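PDB 1VPK: DNA polymerase III, beta subunit from Thermotoga maritima, which forms a ring-shaped head-to-tail homodimer around DNA and probably tethers DNA polymerases and other proteins to it, making synthesis processive. Local coordinates for residues V169-H174 / F203-K208; E151-A156 / L178-S183; N299-V304 / D315-Q320; K266-R271 / E346-F351; K14-T19 / D96-L101. All blocks are in the same frame, centred on the assembly; numbering follows the deposited sequence.

Contact 1 (V169-H174 / F203-K208)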
# COMPACT_ATOMS: atom_id res chain seq x y z
N VAL A 169 -12.42 0.38 23.66
CA VAL A 169 -11.70 1.34 24.46
C VAL A 169 -12.57 1.70 25.65
O VAL A 169 -13.77 1.95 25.53
CB VAL A 169 -11.39 2.64 23.70
CG1 VAL A 169 -10.61 3.65 24.61
CG2 VAL A 169 -10.61 2.37 22.42
N PHE A 170 -11.92 1.71 26.81
CA PHE A 170 -12.56 1.95 28.08
C PHE A 170 -12.41 3.42 28.42
O PHE A 170 -11.30 3.98 28.36
CB PHE A 170 -11.93 1.02 29.15
CG PHE A 170 -12.69 0.99 30.46
CD1 PHE A 170 -14.01 0.56 30.52
CD2 PHE A 170 -12.06 1.35 31.65
CE1 PHE A 170 -14.69 0.53 31.72
CE2 PHE A 170 -12.76 1.33 32.87
CZ PHE A 170 -14.06 0.91 32.89
N TRP A 171 -13.52 4.04 28.80
CA TRP A 171 -13.54 5.44 29.16
C TRP A 171 -13.75 5.55 30.66
O TRP A 171 -14.70 4.98 31.17
CB TRP A 171 -14.70 6.17 28.46
CG TRP A 171 -14.65 6.20 26.97
CD1 TRP A 171 -14.51 5.14 26.13
CD2 TRP A 171 -14.86 7.35 26.14
NE1 TRP A 171 -14.54 5.57 24.81
CE2 TRP A 171 -14.76 6.93 24.80
CE3 TRP A 171 -15.11 8.71 26.40
CZ2 TRP A 171 -14.91 7.81 23.72
CZ3 TRP A 171 -15.20 9.59 25.34
CH2 TRP A 171 -15.13 9.13 24.01
N GLU A 172 -12.90 6.33 31.34
CA GLU A 172 -13.08 6.67 32.74
C GLU A 172 -13.12 8.16 32.94
O GLU A 172 -12.15 8.88 32.63
CB GLU A 172 -11.93 6.14 33.59
CG GLU A 172 -11.88 4.65 33.69
CD GLU A 172 -10.65 4.21 34.48
OE1 GLU A 172 -10.40 4.77 35.55
OE2 GLU A 172 -9.92 3.35 33.99
N LEU A 173 -14.25 8.63 33.45
CA LEU A 173 -14.41 10.04 33.80
C LEU A 173 -14.34 10.27 35.32
O LEU A 173 -14.99 9.58 36.12
CB LEU A 173 -15.75 10.64 33.30
CG LEU A 173 -16.00 10.99 31.85
CD1 LEU A 173 -15.01 12.06 31.38
CD2 LEU A 173 -15.92 9.75 30.97
N HIS A 174 -13.57 11.29 35.68
CA HIS A 174 -13.61 11.89 36.99
C HIS A 174 -13.79 13.39 36.84
O HIS A 174 -13.83 13.92 35.71
CB HIS A 174 -12.33 11.58 37.75
CG HIS A 174 -12.15 10.12 38.01
ND1 HIS A 174 -11.56 9.28 37.11
CD2 HIS A 174 -12.51 9.36 39.07
CE1 HIS A 174 -11.53 8.05 37.60
NE2 HIS A 174 -12.12 8.07 38.79
N PHE A 203 -17.35 3.36 31.13
CA PHE A 203 -18.04 2.50 30.19
C PHE A 203 -17.04 1.98 29.13
O PHE A 203 -16.01 2.60 28.86
CB PHE A 203 -19.17 3.26 29.51
CG PHE A 203 -18.78 4.62 28.94
CD1 PHE A 203 -18.24 4.72 27.65
CD2 PHE A 203 -18.99 5.79 29.70
CE1 PHE A 203 -17.89 5.96 27.13
CE2 PHE A 203 -18.66 7.03 29.18
CZ PHE A 203 -18.09 7.13 27.91
N LEU A 204 -17.38 0.86 28.52
CA LEU A 204 -16.60 0.29 27.42
C LEU A 204 -17.36 0.50 26.11
O LEU A 204 -18.54 0.18 26.01
CB LEU A 204 -16.41 -1.19 27.68
CG LEU A 204 -15.61 -2.02 26.68
CD1 LEU A 204 -14.20 -1.58 26.52
CD2 LEU A 204 -15.68 -3.49 27.05
N LEU A 205 -16.70 1.10 25.13
CA LEU A 205 -17.24 1.15 23.78
C LEU A 205 -16.43 0.20 22.91
O LEU A 205 -15.18 0.09 23.06
CB LEU A 205 -17.20 2.58 23.22
CG LEU A 205 -18.03 3.66 23.95
CD1 LEU A 205 -17.80 4.99 23.29
CD2 LEU A 205 -19.55 3.33 24.04
N SER A 206 -17.12 -0.49 22.01
CA SER A 206 -16.53 -1.50 21.11
C SER A 206 -15.53 -0.85 20.17
O SER A 206 -15.57 0.37 19.94
CB SER A 206 -17.61 -2.23 20.28
OG SER A 206 -18.07 -1.44 19.16
N LEU A 207 -14.65 -1.67 19.61
CA LEU A 207 -13.68 -1.15 18.67
C LEU A 207 -14.36 -0.58 17.44
O LEU A 207 -13.97 0.50 16.98
CB LEU A 207 -12.68 -2.24 18.29
CG LEU A 207 -11.53 -1.85 17.35
CD1 LEU A 207 -10.78 -0.64 17.85
CD2 LEU A 207 -10.64 -3.03 17.22
N LYS A 208 -15.40 -1.25 16.94
CA LYS A 208 -16.17 -0.73 15.81
C LYS A 208 -16.81 0.65 16.13
O LYS A 208 -16.75 1.55 15.31
CB LYS A 208 -17.21 -1.74 15.30
CG LYS A 208 -18.00 -1.15 14.12
CD LYS A 208 -18.18 -2.00 12.91
CE LYS A 208 -19.14 -1.32 11.91
NZ LYS A 208 -20.18 -2.23 11.47
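Trp171 and Phe203 meet ring to ring across two neighbouring antiparallel strands, and aromatic packing carries much of the contact. The CE1 edge of the Phe203 ring lies over one face of the indole, near its five-membered ring, in an offset stack with centroids 4.6 Å apart and planes inclined by 26°. Trp171 CG, anti to its own carbonyl carbon (chi1 -62°), comes within 3.3 Å of Phe203 CE1. In return, Trp171 CB makes a CH-pi contact over the Phe203 face, 3.8 Å from the ring centroid. Flat side chains suit this buried place because they can slide over each other and still keep close contact.

Aliphatic contacts extend the packing. Leu205 CD1 lies 3.6 Å from Trp171 NE1, with CE2 next, and on the other face of the sheet Phe170 CD1 lies 4.1 Å from Leu204 CB. An alanine in place of Trp171 would probably leave the Phe203 ring without its stacking partner and open a gap beside Leu205 CD1.

Backbone hydrogen bonds set the register in two reciprocal pairs, Val169 with Leu205 and Trp171 with Phe203. The bond from Trp171 N to Phe203 O is almost straight, at 2.9 Å and 178°.

Around this ladder, Met210 of helix 207-218 packs on Val169, Trp171 and Leu205. Strand 177-183 supplies Leu178 and Leu180 against Trp171, Phe203 meets the ring of Tyr229, and Phe170 stacks with Phe252.

Contact 2 (E151-A156 / L178-S183)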
# COMPACT_ATOMS: atom_id res chain seq x y z
N GLU A 151 -6.39 8.25 19.20
CA GLU A 151 -5.33 7.77 18.33
C GLU A 151 -4.13 7.20 19.15
O GLU A 151 -3.43 6.29 18.70
CB GLU A 151 -4.88 8.93 17.43
CG GLU A 151 -3.60 8.69 16.59
N LYS A 152 -3.91 7.74 20.35
CA LYS A 152 -2.81 7.28 21.18
C LYS A 152 -3.09 5.96 21.87
O LYS A 152 -2.17 5.32 22.33
CB LYS A 152 -2.37 8.40 22.16
CG LYS A 152 -1.41 9.35 21.49
CD LYS A 152 -0.99 10.50 22.34
CE LYS A 152 -0.11 11.47 21.49
NZ LYS A 152 0.79 12.38 22.30
N VAL A 153 -4.35 5.50 21.87
CA VAL A 153 -4.67 4.23 22.52
C VAL A 153 -5.28 3.14 21.64
O VAL A 153 -5.10 1.98 21.96
CB VAL A 153 -5.63 4.40 23.75
CG1 VAL A 153 -5.07 5.48 24.76
CG2 VAL A 153 -7.03 4.72 23.32
N ILE A 154 -6.02 3.51 20.59
CA ILE A 154 -6.92 2.56 19.91
C ILE A 154 -6.19 1.37 19.29
O ILE A 154 -6.74 0.29 19.23
CB ILE A 154 -7.85 3.27 18.86
CG1 ILE A 154 -9.04 2.37 18.52
CG2 ILE A 154 -7.04 3.75 17.63
CD1 ILE A 154 -10.15 3.11 17.81
N PHE A 155 -4.96 1.56 18.87
CA PHE A 155 -4.14 0.47 18.34
C PHE A 155 -3.90 -0.72 19.26
O PHE A 155 -3.53 -1.79 18.80
CB PHE A 155 -2.77 0.97 17.89
CG PHE A 155 -1.80 1.20 19.03
CD1 PHE A 155 -1.75 2.44 19.69
CD2 PHE A 155 -0.89 0.23 19.39
CE1 PHE A 155 -0.86 2.65 20.69
CE2 PHE A 155 0.01 0.43 20.42
CZ PHE A 155 0.02 1.65 21.06
N ALA A 156 -4.03 -0.52 20.58
CA ALA A 156 -3.72 -1.57 21.53
C ALA A 156 -4.97 -2.46 21.83
O ALA A 156 -4.84 -3.51 22.47
CB ALA A 156 -3.15 -0.97 22.79
N LEU A 178 -10.47 12.87 32.00
CA LEU A 178 -10.84 11.75 31.16
C LEU A 178 -9.62 10.91 30.90
O LEU A 178 -8.55 11.43 30.57
CB LEU A 178 -11.36 12.23 29.79
CG LEU A 178 -11.65 11.19 28.71
CD1 LEU A 178 -12.84 10.36 29.11
CD2 LEU A 178 -11.93 11.86 27.37
N ARG A 179 -9.80 9.61 31.04
CA ARG A 179 -8.80 8.62 30.72
C ARG A 179 -9.42 7.62 29.79
O ARG A 179 -10.53 7.18 30.00
CB ARG A 179 -8.35 7.90 31.99
CG ARG A 179 -7.37 6.75 31.79
CD ARG A 179 -7.02 6.01 33.11
NE ARG A 179 -6.25 6.81 34.06
CZ ARG A 179 -5.70 6.31 35.18
NH1 ARG A 179 -5.82 5.02 35.46
NH2 ARG A 179 -5.02 7.07 35.98
N LEU A 180 -8.64 7.26 28.77
CA LEU A 180 -8.96 6.22 27.87
C LEU A 180 -7.95 5.10 27.99
O LEU A 180 -6.76 5.36 28.12
CB LEU A 180 -8.90 6.75 26.44
CG LEU A 180 -9.87 7.86 26.04
CD1 LEU A 180 -9.70 8.12 24.51
CD2 LEU A 180 -11.31 7.47 26.39
N VAL A 181 -8.43 3.86 27.93
CA VAL A 181 -7.57 2.69 28.07
C VAL A 181 -7.95 1.64 27.04
O VAL A 181 -9.11 1.41 26.80
CB VAL A 181 -7.69 2.04 29.47
CG1 VAL A 181 -6.52 1.04 29.71
CG2 VAL A 181 -7.64 3.08 30.54
N ALA A 182 -6.95 1.01 26.46
CA ALA A 182 -7.19 -0.10 25.55
C ALA A 182 -6.12 -1.12 25.76
O ALA A 182 -4.96 -0.77 26.05
CB ALA A 182 -7.21 0.39 24.07
N SER A 183 -6.49 -2.39 25.59
CA SER A 183 -5.56 -3.50 25.78
C SER A 183 -6.03 -4.71 25.00
O SER A 183 -7.22 -4.84 24.71
CB SER A 183 -5.50 -3.89 27.26
OG SER A 183 -4.68 -5.03 27.42
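The carbonyl oxygen of Val153 accepts the backbone N-H of Ala156 at 3.0 Å and also rests against Ala182, whose CB lies 3.4 Å from Val153 O. This bond spans three residues, so it draws the chain into a tight turn and presents Val153 and Ala156 together to strand 177-183. No hydrogen bond passes between the two segments; they are joined by close packing of small and branched apolar groups.

Val153 works with both methyls. CG1, anti to its own carbonyl carbon (chi1 -52°), lies 3.8 Å from Leu180 O, and CG2 meets Leu180 CB at 4.2 Å. The two side chains cross at about a right angle. Further along, Ala156 CB approaches Ala182 O to 3.7 Å. Alanine suits position 156, where CA lies 5.0 Å from Ser183 CA, and position 182, where CB already abuts Val153 O; a larger side chain would probably push the backbones apart. Ser183 OG bonds Gly185 N, in the turn that follows, and Arg187 O, where strand 187-194 begins.

The contact thus seats residues 151-156 on the sheet that contains strands 168-174, 177-183 and 187-194. Ala189 and Ala191 touch Val153 from one neighbouring strand and Val169 from the other, while Met149 and Val150, earlier in helix 143-153, pack on Leu180.

Contact 3 (N299-V304 / D315-Q320)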
# COMPACT_ATOMS: atom_id res chain seq x y z
N ASN A 299 25.62 1.11 30.24
CA ASN A 299 25.65 2.19 29.24
C ASN A 299 25.01 1.85 27.88
O ASN A 299 24.91 2.71 27.01
CB ASN A 299 27.13 2.54 28.93
CG ASN A 299 27.79 3.26 30.07
OD1 ASN A 299 28.76 2.79 30.64
ND2 ASN A 299 27.24 4.41 30.43
N VAL A 300 24.70 0.58 27.68
CA VAL A 300 24.20 0.08 26.42
C VAL A 300 23.18 -0.99 26.69
O VAL A 300 23.10 -1.58 27.78
CB VAL A 300 25.34 -0.53 25.48
CG1 VAL A 300 26.35 0.50 25.11
CG2 VAL A 300 26.06 -1.68 26.15
N MET A 301 22.41 -1.25 25.66
CA MET A 301 21.45 -2.30 25.65
C MET A 301 21.71 -3.05 24.36
O MET A 301 21.83 -2.41 23.32
CB MET A 301 20.08 -1.62 25.65
CG MET A 301 18.95 -2.46 25.73
SD MET A 301 17.44 -1.52 26.04
CE MET A 301 17.23 -0.45 24.64
N ARG A 302 21.88 -4.37 24.42
CA ARG A 302 21.98 -5.19 23.20
C ARG A 302 20.64 -5.82 22.90
O ARG A 302 19.98 -6.35 23.80
CB ARG A 302 23.02 -6.30 23.37
CG ARG A 302 24.45 -5.82 23.76
CD ARG A 302 25.31 -7.01 24.21
NE ARG A 302 26.13 -7.57 23.13
CZ ARG A 302 26.38 -8.87 22.92
NH1 ARG A 302 25.83 -9.82 23.68
NH2 ARG A 302 27.14 -9.24 21.90
N LEU A 303 20.23 -5.77 21.64
CA LEU A 303 19.01 -6.41 21.19
C LEU A 303 19.41 -7.64 20.39
O LEU A 303 20.21 -7.55 19.47
CB LEU A 303 18.13 -5.49 20.30
CG LEU A 303 17.60 -4.11 20.70
CD1 LEU A 303 16.22 -3.82 20.21
CD2 LEU A 303 17.72 -3.84 22.15
N VAL A 304 18.85 -8.80 20.73
CA VAL A 304 19.28 -10.04 20.15
C VAL A 304 18.09 -10.80 19.61
O VAL A 304 17.09 -10.98 20.33
CB VAL A 304 20.01 -10.91 21.20
CG1 VAL A 304 20.38 -12.31 20.61
CG2 VAL A 304 21.22 -10.17 21.70
N ASP A 315 22.30 -6.27 17.97
CA ASP A 315 22.45 -4.84 17.78
C ASP A 315 22.65 -4.13 19.13
O ASP A 315 21.87 -4.30 20.03
CB ASP A 315 21.22 -4.23 17.11
CG ASP A 315 21.49 -2.84 16.58
OD1 ASP A 315 22.55 -2.63 15.95
OD2 ASP A 315 20.70 -1.93 16.81
N GLU A 316 23.66 -3.30 19.22
CA GLU A 316 24.00 -2.65 20.48
C GLU A 316 23.71 -1.17 20.41
O GLU A 316 24.23 -0.51 19.53
CB GLU A 316 25.47 -2.87 20.75
CG GLU A 316 25.95 -2.25 22.06
CD GLU A 316 27.31 -2.78 22.46
OE1 GLU A 316 27.38 -3.96 22.85
OE2 GLU A 316 28.29 -2.01 22.37
N VAL A 317 22.88 -0.64 21.31
CA VAL A 317 22.53 0.78 21.28
C VAL A 317 22.87 1.48 22.57
O VAL A 317 22.76 0.88 23.65
CB VAL A 317 21.06 1.03 20.90
CG1 VAL A 317 20.74 0.31 19.59
CG2 VAL A 317 20.10 0.62 21.95
N GLU A 318 23.26 2.74 22.46
CA GLU A 318 23.62 3.57 23.61
C GLU A 318 22.40 4.02 24.36
O GLU A 318 21.43 4.47 23.77
CB GLU A 318 24.40 4.81 23.18
CG GLU A 318 25.75 4.50 22.65
CD GLU A 318 26.45 5.71 22.09
OE1 GLU A 318 25.92 6.85 22.22
OE2 GLU A 318 27.55 5.53 21.51
N VAL A 319 22.44 3.94 25.70
CA VAL A 319 21.27 4.25 26.51
C VAL A 319 21.77 4.92 27.77
O VAL A 319 22.94 4.76 28.10
CB VAL A 319 20.44 3.02 26.93
CG1 VAL A 319 19.90 2.27 25.74
CG2 VAL A 319 21.20 2.08 27.85
N GLN A 320 20.90 5.68 28.42
CA GLN A 320 21.11 6.04 29.80
C GLN A 320 20.27 5.13 30.67
O GLN A 320 19.05 5.03 30.46
CB GLN A 320 20.76 7.50 30.00
CG GLN A 320 21.68 8.46 29.23
CD GLN A 320 23.08 8.51 29.75
OE1 GLN A 320 23.33 8.54 30.96
NE2 GLN A 320 24.04 8.52 28.83
O HOH W 1 26.74 6.56 28.95
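Arg302 and Glu316 pair across a beta hairpin made of strands 300-307 and 311-318. From the base of Arg302 outward, CB lies 4.1 Å from Asp315 O, CG touches Glu316 OE1 at 3.6 Å, and CD passes the same oxygen at 3.9 Å. Next, NE forms a long salt bridge with Glu316 OE1 at 3.8 Å. The carboxylate oxygen stands at the guanidinium edge with the two planes 63° apart, so the pair makes no flat, two-pronged bridge. At the tip, NH1 turns to Glu295.

The methylene part of Glu316 also packs: CG, anti to its backbone N (chi1 -179°), rests 3.9 Å from Val300 CB. Across the sheet, Met301 CE lies 4.1 Å from Val317 CG2, and Val319 CG1 closes in on Met301 CB at 3.9 Å. Five backbone hydrogen bonds hold the two segments; the one at the Asn299 end, from Val319 N to Asn299 O, comes from above the carbonyl plane.

Arg302, Glu316 and Glu318 lie with Val300 on the more open face; Met301, Leu303 and Val317 are buried on the other, where Asp315 is the charged exception. With Arg280 and Ser277 beside it and Ser114 and Thr115 of the second subunit as further partners, its carboxylate probably stays charged and helps join the subunits.

Contact 4 (K266-R271 / E346-F351)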
# COMPACT_ATOMS: atom_id res chain seq x y z
N LYS A 266 15.58 1.42 34.76
CA LYS A 266 15.04 2.43 33.86
C LYS A 266 16.04 2.72 32.75
O LYS A 266 17.19 2.94 33.02
CB LYS A 266 14.79 3.71 34.65
CG LYS A 266 14.14 4.81 33.82
CD LYS A 266 14.21 6.15 34.52
CE LYS A 266 13.41 6.14 35.82
NZ LYS A 266 11.98 6.12 35.48
N VAL A 267 15.58 2.74 31.51
CA VAL A 267 16.40 3.01 30.36
C VAL A 267 15.83 4.23 29.62
O VAL A 267 14.62 4.31 29.37
CB VAL A 267 16.40 1.81 29.44
CG1 VAL A 267 16.96 2.11 28.15
CG2 VAL A 267 17.19 0.65 30.05
N VAL A 268 16.67 5.22 29.37
CA VAL A 268 16.28 6.34 28.52
C VAL A 268 17.01 6.15 27.21
O VAL A 268 18.22 5.93 27.18
CB VAL A 268 16.59 7.70 29.18
CG1 VAL A 268 16.27 8.86 28.24
CG2 VAL A 268 15.82 7.83 30.47
N VAL A 269 16.27 6.24 26.12
CA VAL A 269 16.79 5.90 24.81
C VAL A 269 16.03 6.70 23.76
O VAL A 269 14.85 6.98 23.94
CB VAL A 269 16.68 4.36 24.57
CG1 VAL A 269 15.26 3.89 24.56
CG2 VAL A 269 17.39 3.94 23.27
N SER A 270 16.73 7.08 22.69
CA SER A 270 16.13 7.79 21.55
C SER A 270 15.03 6.93 20.91
O SER A 270 15.20 5.75 20.70
CB SER A 270 17.23 8.18 20.52
OG SER A 270 16.65 8.25 19.24
N ARG A 271 13.87 7.54 20.64
CA ARG A 271 12.78 6.82 19.96
C ARG A 271 13.18 6.36 18.53
O ARG A 271 12.94 5.23 18.16
CB ARG A 271 11.55 7.73 19.91
CG ARG A 271 10.26 7.04 19.44
CD ARG A 271 9.10 7.98 19.60
NE ARG A 271 9.22 9.12 18.69
CZ ARG A 271 8.74 9.18 17.46
NH1 ARG A 271 8.03 8.18 16.94
NH2 ARG A 271 8.94 10.29 16.76
N GLU A 346 12.84 11.24 22.83
CA GLU A 346 13.32 10.30 23.81
C GLU A 346 12.16 9.63 24.52
O GLU A 346 11.12 10.24 24.77
CB GLU A 346 14.19 11.00 24.86
CG GLU A 346 15.49 11.58 24.31
CD GLU A 346 16.53 10.55 24.00
OE1 GLU A 346 16.66 9.58 24.76
OE2 GLU A 346 17.27 10.71 23.01
N ILE A 347 12.36 8.38 24.88
CA ILE A 347 11.38 7.61 25.62
C ILE A 347 12.07 6.94 26.83
O ILE A 347 13.32 6.81 26.86
CB ILE A 347 10.68 6.52 24.73
CG1 ILE A 347 11.66 5.45 24.25
CG2 ILE A 347 10.04 7.17 23.51
CD1 ILE A 347 11.44 4.12 24.85
N GLU A 348 11.26 6.54 27.81
CA GLU A 348 11.74 5.68 28.87
C GLU A 348 11.12 4.31 28.81
O GLU A 348 9.95 4.15 28.47
CB GLU A 348 11.39 6.19 30.27
CG GLU A 348 11.60 7.57 30.55
CD GLU A 348 11.54 7.81 32.04
OE1 GLU A 348 10.79 7.10 32.78
OE2 GLU A 348 12.29 8.68 32.48
N MET A 349 11.94 3.33 29.14
CA MET A 349 11.52 1.96 29.34
C MET A 349 11.83 1.60 30.78
O MET A 349 12.97 1.71 31.19
CB MET A 349 12.29 1.05 28.45
CG MET A 349 12.13 1.34 26.97
SD MET A 349 12.87 0.05 25.98
CE MET A 349 11.73 -1.27 25.90
N ASN A 350 10.82 1.11 31.51
CA ASN A 350 10.88 0.87 32.95
C ASN A 350 10.55 -0.60 33.20
O ASN A 350 9.52 -1.09 32.72
CB ASN A 350 9.86 1.75 33.67
CG ASN A 350 10.23 3.25 33.65
OD1 ASN A 350 11.08 3.67 34.40
ND2 ASN A 350 9.55 4.04 32.82
N PHE A 351 11.40 -1.29 33.95
CA PHE A 351 11.32 -2.73 34.14
C PHE A 351 11.43 -3.08 35.61
O PHE A 351 12.03 -2.33 36.41
CB PHE A 351 12.48 -3.44 33.45
CG PHE A 351 12.71 -3.06 32.00
CD1 PHE A 351 13.52 -2.01 31.68
CD2 PHE A 351 12.15 -3.79 30.96
CE1 PHE A 351 13.78 -1.66 30.36
CE2 PHE A 351 12.43 -3.46 29.63
CZ PHE A 351 13.25 -2.38 29.35
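Val269 and Ile347 run alongside each other in the same direction, with Val269 CG1 3.8 Å from Ile347 CD1, at the apolar centre of two neighbouring strands, 265-270 and 346-351, of an antiparallel sheet; the first leads straight into helix 271-285. Beta-branched residues suit such extended strands. On the same buried face Val267 packs on Met349, and its CG2 reaches the edge of the Phe351 ring, 4.1 Å from CE1. Where the helix begins, the Arg271 stem continues the packing: CB meets Ile347 CG2 at 3.9 Å while NH1 bonds Leu339 O. Four backbone bonds, two between Val267 and Met349 and two between Val269 and Ile347, fix the register.

The opposite face is mixed: Val268 lies among Lys266, Glu348 and Asn350. The Lys266 chain bends at its last two torsions (chi4 -71°), placing NZ 2.8 Å from Asn350 OD1, in the carbonyl plane and on a lone pair. NZ also forms a salt bridge with Glu348 OE1 at 3.1 Å. An alanine in place of Lys266 would probably leave the Glu348 carboxylate without its countercharge and Asn350 OD1 without this donor. Asn350 ND2 donates to Glu348 OE1 at 3.3 Å; it arrives on the anti side and Lys266 NZ on the syn side, both from the same face of the carboxylate plane.

Contact 5 (K14-T19 / D96-L101)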
# COMPACT_ATOMS: atom_id res chain seq x y z
N LYS A 14 -36.44 16.25 -4.54
CA LYS A 14 -35.33 16.93 -5.20
C LYS A 14 -34.46 17.56 -4.10
O LYS A 14 -34.97 18.12 -3.16
CB LYS A 14 -35.84 17.99 -6.19
CG LYS A 14 -36.70 17.43 -7.37
CD LYS A 14 -37.32 18.54 -8.28
CE LYS A 14 -37.95 17.94 -9.59
NZ LYS A 14 -37.90 18.78 -10.84
N VAL A 15 -33.14 17.39 -4.22
CA VAL A 15 -32.20 18.04 -3.34
C VAL A 15 -31.06 18.67 -4.16
O VAL A 15 -30.47 18.02 -5.02
CB VAL A 15 -31.62 17.03 -2.31
CG1 VAL A 15 -30.61 17.70 -1.40
CG2 VAL A 15 -32.76 16.43 -1.48
N THR A 16 -30.77 19.92 -3.87
CA THR A 16 -29.53 20.56 -4.34
C THR A 16 -28.61 20.79 -3.16
O THR A 16 -28.99 21.41 -2.16
CB THR A 16 -29.82 21.88 -5.08
OG1 THR A 16 -30.76 21.59 -6.12
CG2 THR A 16 -28.56 22.45 -5.70
N VAL A 17 -27.39 20.26 -3.25
CA VAL A 17 -26.42 20.32 -2.14
C VAL A 17 -24.99 20.49 -2.72
O VAL A 17 -24.71 20.04 -3.82
CB VAL A 17 -26.53 19.01 -1.29
CG1 VAL A 17 -26.24 17.81 -2.11
CG2 VAL A 17 -25.61 19.06 0.02
N THR A 18 -24.09 21.12 -1.98
CA THR A 18 -22.73 21.21 -2.45
C THR A 18 -22.16 19.83 -2.34
O THR A 18 -22.55 19.05 -1.47
CB THR A 18 -21.85 22.14 -1.60
OG1 THR A 18 -21.74 21.58 -0.29
CG2 THR A 18 -22.45 23.55 -1.55
N THR A 19 -21.25 19.53 -3.26
CA THR A 19 -20.66 18.20 -3.32
C THR A 19 -19.80 17.91 -2.08
O THR A 19 -19.81 16.83 -1.53
CB THR A 19 -19.84 18.08 -4.57
OG1 THR A 19 -20.72 18.27 -5.68
CG2 THR A 19 -19.19 16.74 -4.65
N ASP A 96 -18.21 18.23 -9.81
CA ASP A 96 -18.64 19.65 -9.75
C ASP A 96 -18.90 20.12 -8.30
O ASP A 96 -19.09 19.30 -7.42
CB ASP A 96 -19.91 19.81 -10.58
CG ASP A 96 -20.21 21.24 -10.95
OD1 ASP A 96 -19.98 21.58 -12.15
OD2 ASP A 96 -20.74 22.00 -10.09
N GLU A 97 -18.83 21.45 -8.06
CA GLU A 97 -19.09 22.07 -6.73
C GLU A 97 -20.50 21.74 -6.21
O GLU A 97 -20.71 21.67 -4.99
CB GLU A 97 -18.97 23.60 -6.81
CG GLU A 97 -17.56 24.09 -6.66
CD GLU A 97 -17.47 25.59 -6.72
OE1 GLU A 97 -18.36 26.32 -6.13
OE2 GLU A 97 -16.47 26.10 -7.33
N ILE A 98 -21.46 21.52 -7.13
CA ILE A 98 -22.86 21.24 -6.80
C ILE A 98 -23.28 19.88 -7.30
O ILE A 98 -22.84 19.39 -8.37
CB ILE A 98 -23.80 22.30 -7.43
CG1 ILE A 98 -23.37 23.73 -7.08
CG2 ILE A 98 -25.26 22.05 -7.04
CD1 ILE A 98 -23.19 23.97 -5.65
N THR A 99 -24.13 19.25 -6.49
CA THR A 99 -24.71 17.95 -6.77
C THR A 99 -26.22 18.05 -6.61
O THR A 99 -26.70 18.73 -5.69
CB THR A 99 -24.19 16.85 -5.84
OG1 THR A 99 -22.80 16.58 -6.12
CG2 THR A 99 -24.97 15.56 -6.05
N GLU A 100 -26.94 17.43 -7.55
CA GLU A 100 -28.39 17.42 -7.55
C GLU A 100 -28.86 15.94 -7.38
O GLU A 100 -28.36 15.05 -8.07
CB GLU A 100 -28.92 18.05 -8.85
CG GLU A 100 -28.98 19.57 -8.78
CD GLU A 100 -29.53 20.25 -10.05
OE1 GLU A 100 -29.46 19.65 -11.16
OE2 GLU A 100 -30.01 21.43 -9.92
N LEU A 101 -29.78 15.71 -6.45
CA LEU A 101 -30.35 14.39 -6.19
C LEU A 101 -31.83 14.40 -6.51
O LEU A 101 -32.56 15.36 -6.23
CB LEU A 101 -30.25 13.99 -4.74
CG LEU A 101 -28.95 14.10 -3.99
CD1 LEU A 101 -29.27 13.72 -2.55
CD2 LEU A 101 -27.94 13.16 -4.61
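Thr19 OG1 both gives and receives: it donates to Asp96 O at 2.6 Å and accepts from Thr99 OG1 at 2.7 Å. The hydroxyl lies beside its own backbone N, anti to the carbonyl carbon (chi1 -61°), and the Thr19 and Thr99 side chains cross at about a right angle. Threonine fits both buried places because a short hydroxyl can meet a polar need while the rest of the side chain packs against Leu94. The backbone of Thr19 is held as well, its N donating to Glu97 O at 2.8 Å from above the carbonyl plane.

Asp96 has a second role. Its OD2 accepts the N-H of Ile98 at 3.1 Å through the anti lone pair, which makes an Asx turn leading into strand 98-104. That strand pairs antiparallel with strand 13-18 in a sheet of the N-terminal domain. Val15 with Leu101 and Val17 with Thr99 each exchange two backbone hydrogen bonds. At the end of the strand, Thr18 is the N-cap of helix 19-29, its OG1 accepting from Glu21 N.

The two faces differ. Val15 CB lies 4.1 Å from Leu101 CD1 on the buried face, close to Phe54 of strand 53-59. On the other face Thr16 turns CG2 to Ile98 CG2, 3.6 Å away, and its OG1 hydrogen-bonds Glu73 OE1. Ser112 OG of strand 107-112 bonds both Ile98 O and Asp96 N.

Contacts 1 and 2 share the central domain and touch: their centres are 9 Å apart, and Phe170 N lies 2.8 Å from Val181 O, a probable hydrogen bond joining strands 168-174 and 177-183. Contacts 3 and 4 form a second close pair in the C-terminal domain, 11 Å between centres, with Val319 CB packed 3.8 Å from Val267 CG1; contact 3 is nested within the loop closed by contact 4. Contacts 1, 2 and 4 all reach one sheet, which runs on from the central to the C-terminal domain, although contacts 2 and 4 are about 20 Å apart between centres. Contact 5, in the N-terminal domain, lies about 60 Å centre to centre from contact 3, which touches the second subunit of the DNA-encircling ring.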